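Local structure of SusD superfamily protein (Bacteroides thetaiotaomicron, 3MCX) at residues L86-V91 with L152-E157; L459-S464 with P470-N475. The protein is of unknown function but, as a SusD family member of the outer membrane, probably binds glycans for uptake by a partner transporter. All coordinates share one frame; numbering follows the deposited sequence.

How the interactions relate
In the order of the chain, helix 81-106 comes first and carries residues 86-91. Interaction 1 brings the loop residues 152-157 back to this helix after a mostly helical excursion that includes helix 115-140. Some 300 residues later, interaction 2 closes a far shorter loop, in which helix 463-468 leads from residues 459-464 to residues 470-475, close to the C terminus. The two loops follow one another in series, neither enclosing the other, yet their contacts touch in space. Trp88 packs on Ile461 and Pro462, and Pro155 meets Ile472, so the C-terminal segment is tied to the N-terminal helices and to the loop after helix 115-140.

Interaction 1. Residues L86-V91 with L152-E157; sequences LPWNTV and LGVPIE. With GOL (glycerol), chain K.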
loop_
_atom_site.group_PDB
_atom_site.type_symbol
_atom_site.label_atom_id
_atom_site.label_comp_id
_atom_site.label_asym_id
_atom_site.label_seq_id
_atom_site.Cartn_x
_atom_site.Cartn_y
_atom_site.Cartn_z
ATOM N N LEU A 86 1.021 4.219 -17.141
ATOM C CA LEU A 86 1.211 5.330 -16.214
ATOM C C LEU A 86 1.809 4.876 -14.866
ATOM O O LEU A 86 2.746 5.518 -14.379
ATOM C CB LEU A 86 -0.129 6.090 -16.045
ATOM C CG LEU A 86 -0.458 7.042 -17.186
ATOM C CD1 LEU A 86 -1.864 7.595 -16.979
ATOM C CD2 LEU A 86 0.582 8.190 -17.303
ATOM N N PRO A 87 1.292 3.798 -14.247
ATOM C CA PRO A 87 1.907 3.397 -12.974
ATOM C C PRO A 87 3.365 2.995 -13.063
ATOM O O PRO A 87 4.118 3.275 -12.145
ATOM C CB PRO A 87 0.990 2.266 -12.480
ATOM C CG PRO A 87 -0.357 2.564 -13.156
ATOM C CD PRO A 87 0.028 3.077 -14.500
ATOM N N TRP A 88 3.752 2.378 -14.161
ATOM C CA TRP A 88 5.160 2.047 -14.403
ATOM C C TRP A 88 5.988 3.318 -14.576
ATOM O O TRP A 88 6.997 3.527 -13.894
ATOM C CB TRP A 88 5.251 1.196 -15.665
ATOM C CG TRP A 88 6.629 0.820 -16.108
ATOM C CD1 TRP A 88 7.428 1.543 -16.898
ATOM C CD2 TRP A 88 7.299 -0.434 -15.892
ATOM N NE1 TRP A 88 8.599 0.850 -17.181
ATOM C CE2 TRP A 88 8.527 -0.367 -16.568
ATOM C CE3 TRP A 88 6.988 -1.571 -15.159
ATOM C CZ2 TRP A 88 9.457 -1.430 -16.558
ATOM C CZ3 TRP A 88 7.901 -2.632 -15.149
ATOM C CH2 TRP A 88 9.098 -2.557 -15.846
ATOM N N ASN A 89 5.572 4.181 -15.502
ATOM C CA ASN A 89 6.376 5.328 -15.881
ATOM C C ASN A 89 6.460 6.315 -14.711
ATOM O O ASN A 89 7.469 6.975 -14.520
ATOM C CB ASN A 89 5.812 6.048 -17.105
ATOM C CG ASN A 89 6.121 5.344 -18.414
ATOM O OD1 ASN A 89 7.006 4.492 -18.485
ATOM N ND2 ASN A 89 5.443 5.757 -19.465
ATOM N N THR A 90 5.374 6.448 -13.956
ATOM C CA THR A 90 5.345 7.435 -12.873
ATOM C C THR A 90 6.302 7.032 -11.767
ATOM O O THR A 90 7.005 7.898 -11.210
ATOM C CB THR A 90 3.911 7.652 -12.359
ATOM O OG1 THR A 90 3.065 7.991 -13.477
ATOM C CG2 THR A 90 3.844 8.741 -11.273
ATOM N N VAL A 91 6.322 5.742 -11.385
ATOM C CA VAL A 91 7.241 5.308 -10.334
ATOM C C VAL A 91 8.678 5.409 -10.808
ATOM O O VAL A 91 9.557 5.843 -10.053
ATOM C CB VAL A 91 6.859 3.941 -9.741
ATOM C CG1 VAL A 91 7.876 3.559 -8.668
ATOM C CG2 VAL A 91 5.459 4.008 -9.128
ATOM N N LEU A 152 11.548 -13.009 -12.665
ATOM C CA LEU A 152 11.893 -11.626 -13.046
ATOM C C LEU A 152 11.133 -10.555 -12.293
ATOM O O LEU A 152 9.911 -10.647 -12.115
ATOM C CB LEU A 152 11.719 -11.423 -14.558
ATOM C CG LEU A 152 12.653 -12.225 -15.469
ATOM C CD1 LEU A 152 12.318 -11.942 -16.939
ATOM C CD2 LEU A 152 14.125 -11.931 -15.173
ATOM N N GLY A 153 11.884 -9.540 -11.866
ATOM C CA GLY A 153 11.351 -8.375 -11.231
ATOM C C GLY A 153 11.270 -7.252 -12.252
ATOM O O GLY A 153 10.615 -7.407 -13.296
ATOM N N VAL A 154 11.909 -6.127 -11.967
ATOM C CA VAL A 154 11.927 -4.983 -12.862
ATOM C C VAL A 154 13.349 -4.460 -13.020
ATOM O O VAL A 154 14.268 -4.907 -12.312
ATOM C CB VAL A 154 11.011 -3.878 -12.369
ATOM C CG1 VAL A 154 9.562 -4.361 -12.229
ATOM C CG2 VAL A 154 11.509 -3.315 -11.016
ATOM N N PRO A 155 13.579 -3.519 -13.941
ATOM C CA PRO A 155 14.905 -2.934 -14.045
ATOM C C PRO A 155 15.300 -2.098 -12.823
ATOM O O PRO A 155 14.496 -1.381 -12.231
ATOM C CB PRO A 155 14.815 -2.063 -15.312
ATOM C CG PRO A 155 13.776 -2.754 -16.133
ATOM C CD PRO A 155 12.764 -3.191 -15.125
ATOM N N ILE A 156 16.560 -2.217 -12.461
ATOM C CA ILE A 156 17.112 -1.501 -11.328
ATOM C C ILE A 156 17.972 -0.345 -11.800
ATOM O O ILE A 156 18.995 -0.516 -12.495
ATOM C CB ILE A 156 17.952 -2.439 -10.420
ATOM C CG1 ILE A 156 17.058 -3.542 -9.874
ATOM C CG2 ILE A 156 18.612 -1.635 -9.262
ATOM C CD1 ILE A 156 17.814 -4.579 -9.037
ATOM N N GLU A 157 17.559 0.859 -11.376
ATOM C CA GLU A 157 18.359 2.090 -11.599
ATOM C C GLU A 157 18.826 2.722 -10.290
ATOM O O GLU A 157 18.014 3.094 -9.458
ATOM C CB GLU A 157 17.538 3.122 -12.371
ATOM C CG GLU A 157 17.155 2.652 -13.752
ATOM C CD GLU A 157 16.417 3.720 -14.581
ATOM O OE1 GLU A 157 16.366 4.899 -14.139
ATOM O OE2 GLU A 157 15.918 3.379 -15.682
HETATM C C1 GOL K . 12.627 2.548 -19.155
HETATM O O1 GOL K . 11.606 3.074 -20.012
HETATM C C2 GOL K . 12.028 2.538 -17.758
HETATM O O2 GOL K . 10.655 2.576 -17.994
HETATM C C3 GOL K . 12.414 1.369 -16.848
HETATM O O3 GOL K . 13.787 1.059 -16.995
#
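Trp88 meets Val154 and Pro155 with CZ3 and CH2 of its six-membered ring, which the two residues approach obliquely, an example of how one large aromatic can join a helix to a distant loop. CG stands anti to the backbone N (chi1 177°), which carries the indole out from helix 81-106 to the loop. CZ3 of Trp88 lies 3.8 Å from CG1 of Val154, the two side chains sliding past each other in opposite directions. The Pro155 side chain crosses that of Trp88 at about a right angle and sets its CD 3.8 Å from Trp88 CH2. SusD proteins are built around a helical scaffold related to TPR repeats, and here the loop between helices 115-140 and 172-186 folds back against helix 81-106. Val154 also packs on Leu133 and Thr137, while Phe140 meets the indole edge to face. Tyr92 touches the Trp88 ring with its own and is hydrogen-bonded through OH to Pro155 O. At the indole edge, near the ring plane, the single N-H of Trp88 is shared between O2 of a glycerol, probably from the crystallisation liquor (NE1 to O2 2.8 Å, 146°), and OE2 of Glu465. The glycerol O3 makes only a long, weak bond of 3.4 Å to Glu157 OE2. Replacing Trp88 with an alanine would probably leave Val154 and Pro155 without their aromatic partner and would take the indole N-H from Glu465.

Interaction 2. Residues L459-S464 with P470-N475; sequences LPIPQS and PNIQQN
Ile461 and Gln474 illustrate how a side-chain amide can pair with the main chain of one residue much as a peptide group would. The hydrogen bonds dominate: OE1 of Gln474 accepts from Ile461 N at 2.8 Å, while its NE2 donates to Ile461 O at 2.9 Å, so one flat amide reads both backbone polar groups of a single residue. Both acceptor oxygens are used in the carbonyl plane, on a lone pair, and the NE2 bond is the straighter, at 165° against 145°. The chain of Gln474 starts with CG anti to its own N and then bends at chi2 (49°), folding the amide back far enough for OE1 to accept from Asn475 N as well, at 2.8 Å. Two backbone donors thus grip OE1 and limit rotation of the amide. Next along the chain, Asn475 ND2 donates to Leu459 O at 2.7 Å, the acceptor lying in the plane of the Asn475 amide; ND2 also reaches Phe140 O, and OD1 is bonded to Arg169. Water extends the network, accepting from Gln474 NE2 and donating to Gln463 OE1 at 2.6 Å.

A single apolar side-chain pair accompanies these bonds. Ile461 and Ile472 cross at about a right angle and touch through their CG2 methyls, 3.8 Å apart, with Ile466 of helix 463-468 packing on both. In a van der Waals contact with the amide, CD1 of Ile461 lies 3.9 Å from ND2 of Asn475.

Pro462 is at the N-cap of helix 463-468, and the contact joins the loop that enters this helix to the loop that leaves it, largely by side-chain amides binding main chain, in the C-terminal region of this SusD-family protein.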
loop_
_atom_site.group_PDB
_atom_site.type_symbol
_atom_site.label_atom_id
_atom_site.label_comp_id
_atom_site.label_asym_id
_atom_site.label_seq_id
_atom_site.Cartn_x
_atom_site.Cartn_y
_atom_site.Cartn_z
ATOM N N LEU A 459 1.590 -8.261 -13.098
ATOM C CA LEU A 459 1.012 -7.404 -14.136
ATOM C C LEU A 459 1.869 -7.431 -15.370
ATOM O O LEU A 459 3.081 -7.607 -15.293
ATOM C CB LEU A 459 0.878 -5.967 -13.639
ATOM C CG LEU A 459 -0.135 -5.734 -12.519
ATOM C CD1 LEU A 459 -0.114 -4.279 -12.130
ATOM C CD2 LEU A 459 -1.532 -6.118 -12.965
ATOM N N PRO A 460 1.273 -7.227 -16.545
ATOM C CA PRO A 460 2.098 -7.141 -17.728
ATOM C C PRO A 460 3.006 -5.915 -17.713
ATOM O O PRO A 460 2.584 -4.855 -17.305
ATOM C CB PRO A 460 1.092 -7.053 -18.885
ATOM C CG PRO A 460 -0.091 -6.464 -18.241
ATOM C CD PRO A 460 -0.137 -6.914 -16.821
ATOM N N ILE A 461 4.226 -6.116 -18.165
ATOM C CA ILE A 461 5.157 -5.039 -18.415
ATOM C C ILE A 461 4.516 -4.174 -19.528
ATOM O O ILE A 461 3.953 -4.700 -20.460
ATOM C CB ILE A 461 6.496 -5.603 -18.904
ATOM C CG1 ILE A 461 7.122 -6.603 -17.887
ATOM C CG2 ILE A 461 7.516 -4.467 -19.286
ATOM C CD1 ILE A 461 7.348 -6.072 -16.501
ATOM N N PRO A 462 4.617 -2.840 -19.431
ATOM C CA PRO A 462 3.993 -2.006 -20.458
ATOM C C PRO A 462 4.467 -2.374 -21.843
ATOM O O PRO A 462 5.665 -2.591 -22.090
ATOM C CB PRO A 462 4.443 -0.578 -20.085
ATOM C CG PRO A 462 4.768 -0.619 -18.656
ATOM C CD PRO A 462 5.169 -2.049 -18.317
ATOM N N GLN A 463 3.545 -2.375 -22.808
ATOM C CA GLN A 463 3.894 -2.676 -24.161
ATOM C C GLN A 463 4.910 -1.682 -24.728
ATOM O O GLN A 463 5.717 -2.039 -25.567
ATOM C CB GLN A 463 2.663 -2.706 -25.106
ATOM C CG GLN A 463 2.913 -3.276 -26.449
ATOM C CD GLN A 463 3.317 -4.728 -26.416
ATOM O OE1 GLN A 463 2.800 -5.477 -25.571
ATOM N NE2 GLN A 463 4.190 -5.147 -27.330
ATOM N N SER A 464 4.859 -0.448 -24.222
ATOM C CA SER A 464 5.833 0.582 -24.620
ATOM C C SER A 464 7.255 0.078 -24.366
ATOM O O SER A 464 8.137 0.260 -25.205
ATOM C CB SER A 464 5.578 1.858 -23.820
ATOM O OG SER A 464 5.447 1.633 -22.451
ATOM N N PRO A 470 14.285 -4.670 -26.641
ATOM C CA PRO A 470 14.240 -6.128 -26.822
ATOM C C PRO A 470 14.832 -6.947 -25.659
ATOM O O PRO A 470 14.602 -8.149 -25.610
ATOM C CB PRO A 470 15.056 -6.345 -28.104
ATOM C CG PRO A 470 15.921 -5.134 -28.219
ATOM C CD PRO A 470 15.140 -4.014 -27.656
ATOM N N ASN A 471 15.561 -6.300 -24.742
ATOM C CA ASN A 471 16.128 -6.950 -23.549
ATOM C C ASN A 471 15.121 -7.109 -22.422
ATOM O O ASN A 471 15.432 -7.719 -21.409
ATOM C CB ASN A 471 17.350 -6.166 -23.009
ATOM C CG ASN A 471 18.448 -6.065 -24.017
ATOM O OD1 ASN A 471 18.717 -7.031 -24.735
ATOM N ND2 ASN A 471 19.077 -4.886 -24.113
ATOM N N ILE A 472 13.936 -6.498 -22.566
ATOM C CA ILE A 472 12.894 -6.598 -21.548
ATOM C C ILE A 472 11.925 -7.708 -21.936
ATOM O O ILE A 472 11.282 -7.644 -22.974
ATOM C CB ILE A 472 12.108 -5.284 -21.401
ATOM C CG1 ILE A 472 13.042 -4.114 -21.056
ATOM C CG2 ILE A 472 10.981 -5.418 -20.370
ATOM C CD1 ILE A 472 13.519 -4.118 -19.656
ATOM N N GLN A 473 11.873 -8.753 -21.127
ATOM C CA GLN A 473 10.975 -9.859 -21.354
ATOM C C GLN A 473 9.606 -9.551 -20.752
ATOM O O GLN A 473 9.504 -8.965 -19.700
ATOM C CB GLN A 473 11.493 -11.090 -20.630
ATOM C CG GLN A 473 12.768 -11.648 -21.117
ATOM C CD GLN A 473 13.063 -13.004 -20.432
ATOM O OE1 GLN A 473 12.151 -13.834 -20.223
ATOM N NE2 GLN A 473 14.316 -13.211 -20.053
ATOM N N GLN A 474 8.555 -9.978 -21.433
ATOM C CA GLN A 474 7.209 -9.855 -20.884
ATOM C C GLN A 474 6.950 -11.002 -19.878
ATOM O O GLN A 474 7.539 -12.111 -19.980
ATOM C CB GLN A 474 6.193 -9.948 -22.039
ATOM C CG GLN A 474 4.721 -9.721 -21.707
ATOM C CD GLN A 474 4.483 -8.462 -20.889
ATOM O OE1 GLN A 474 4.649 -8.446 -19.663
ATOM N NE2 GLN A 474 4.082 -7.381 -21.579
ATOM N N ASN A 475 6.107 -10.705 -18.913
ATOM C CA ASN A 475 5.590 -11.736 -18.012
ATOM C C ASN A 475 4.753 -12.751 -18.774
ATOM O O ASN A 475 3.901 -12.369 -19.570
ATOM C CB ASN A 475 4.793 -11.123 -16.877
ATOM C CG ASN A 475 5.672 -10.411 -15.890
ATOM O OD1 ASN A 475 6.756 -10.934 -15.566
ATOM N ND2 ASN A 475 5.279 -9.239 -15.422
HETATM O O HOH W 1 3.435 -7.746 -24.369
#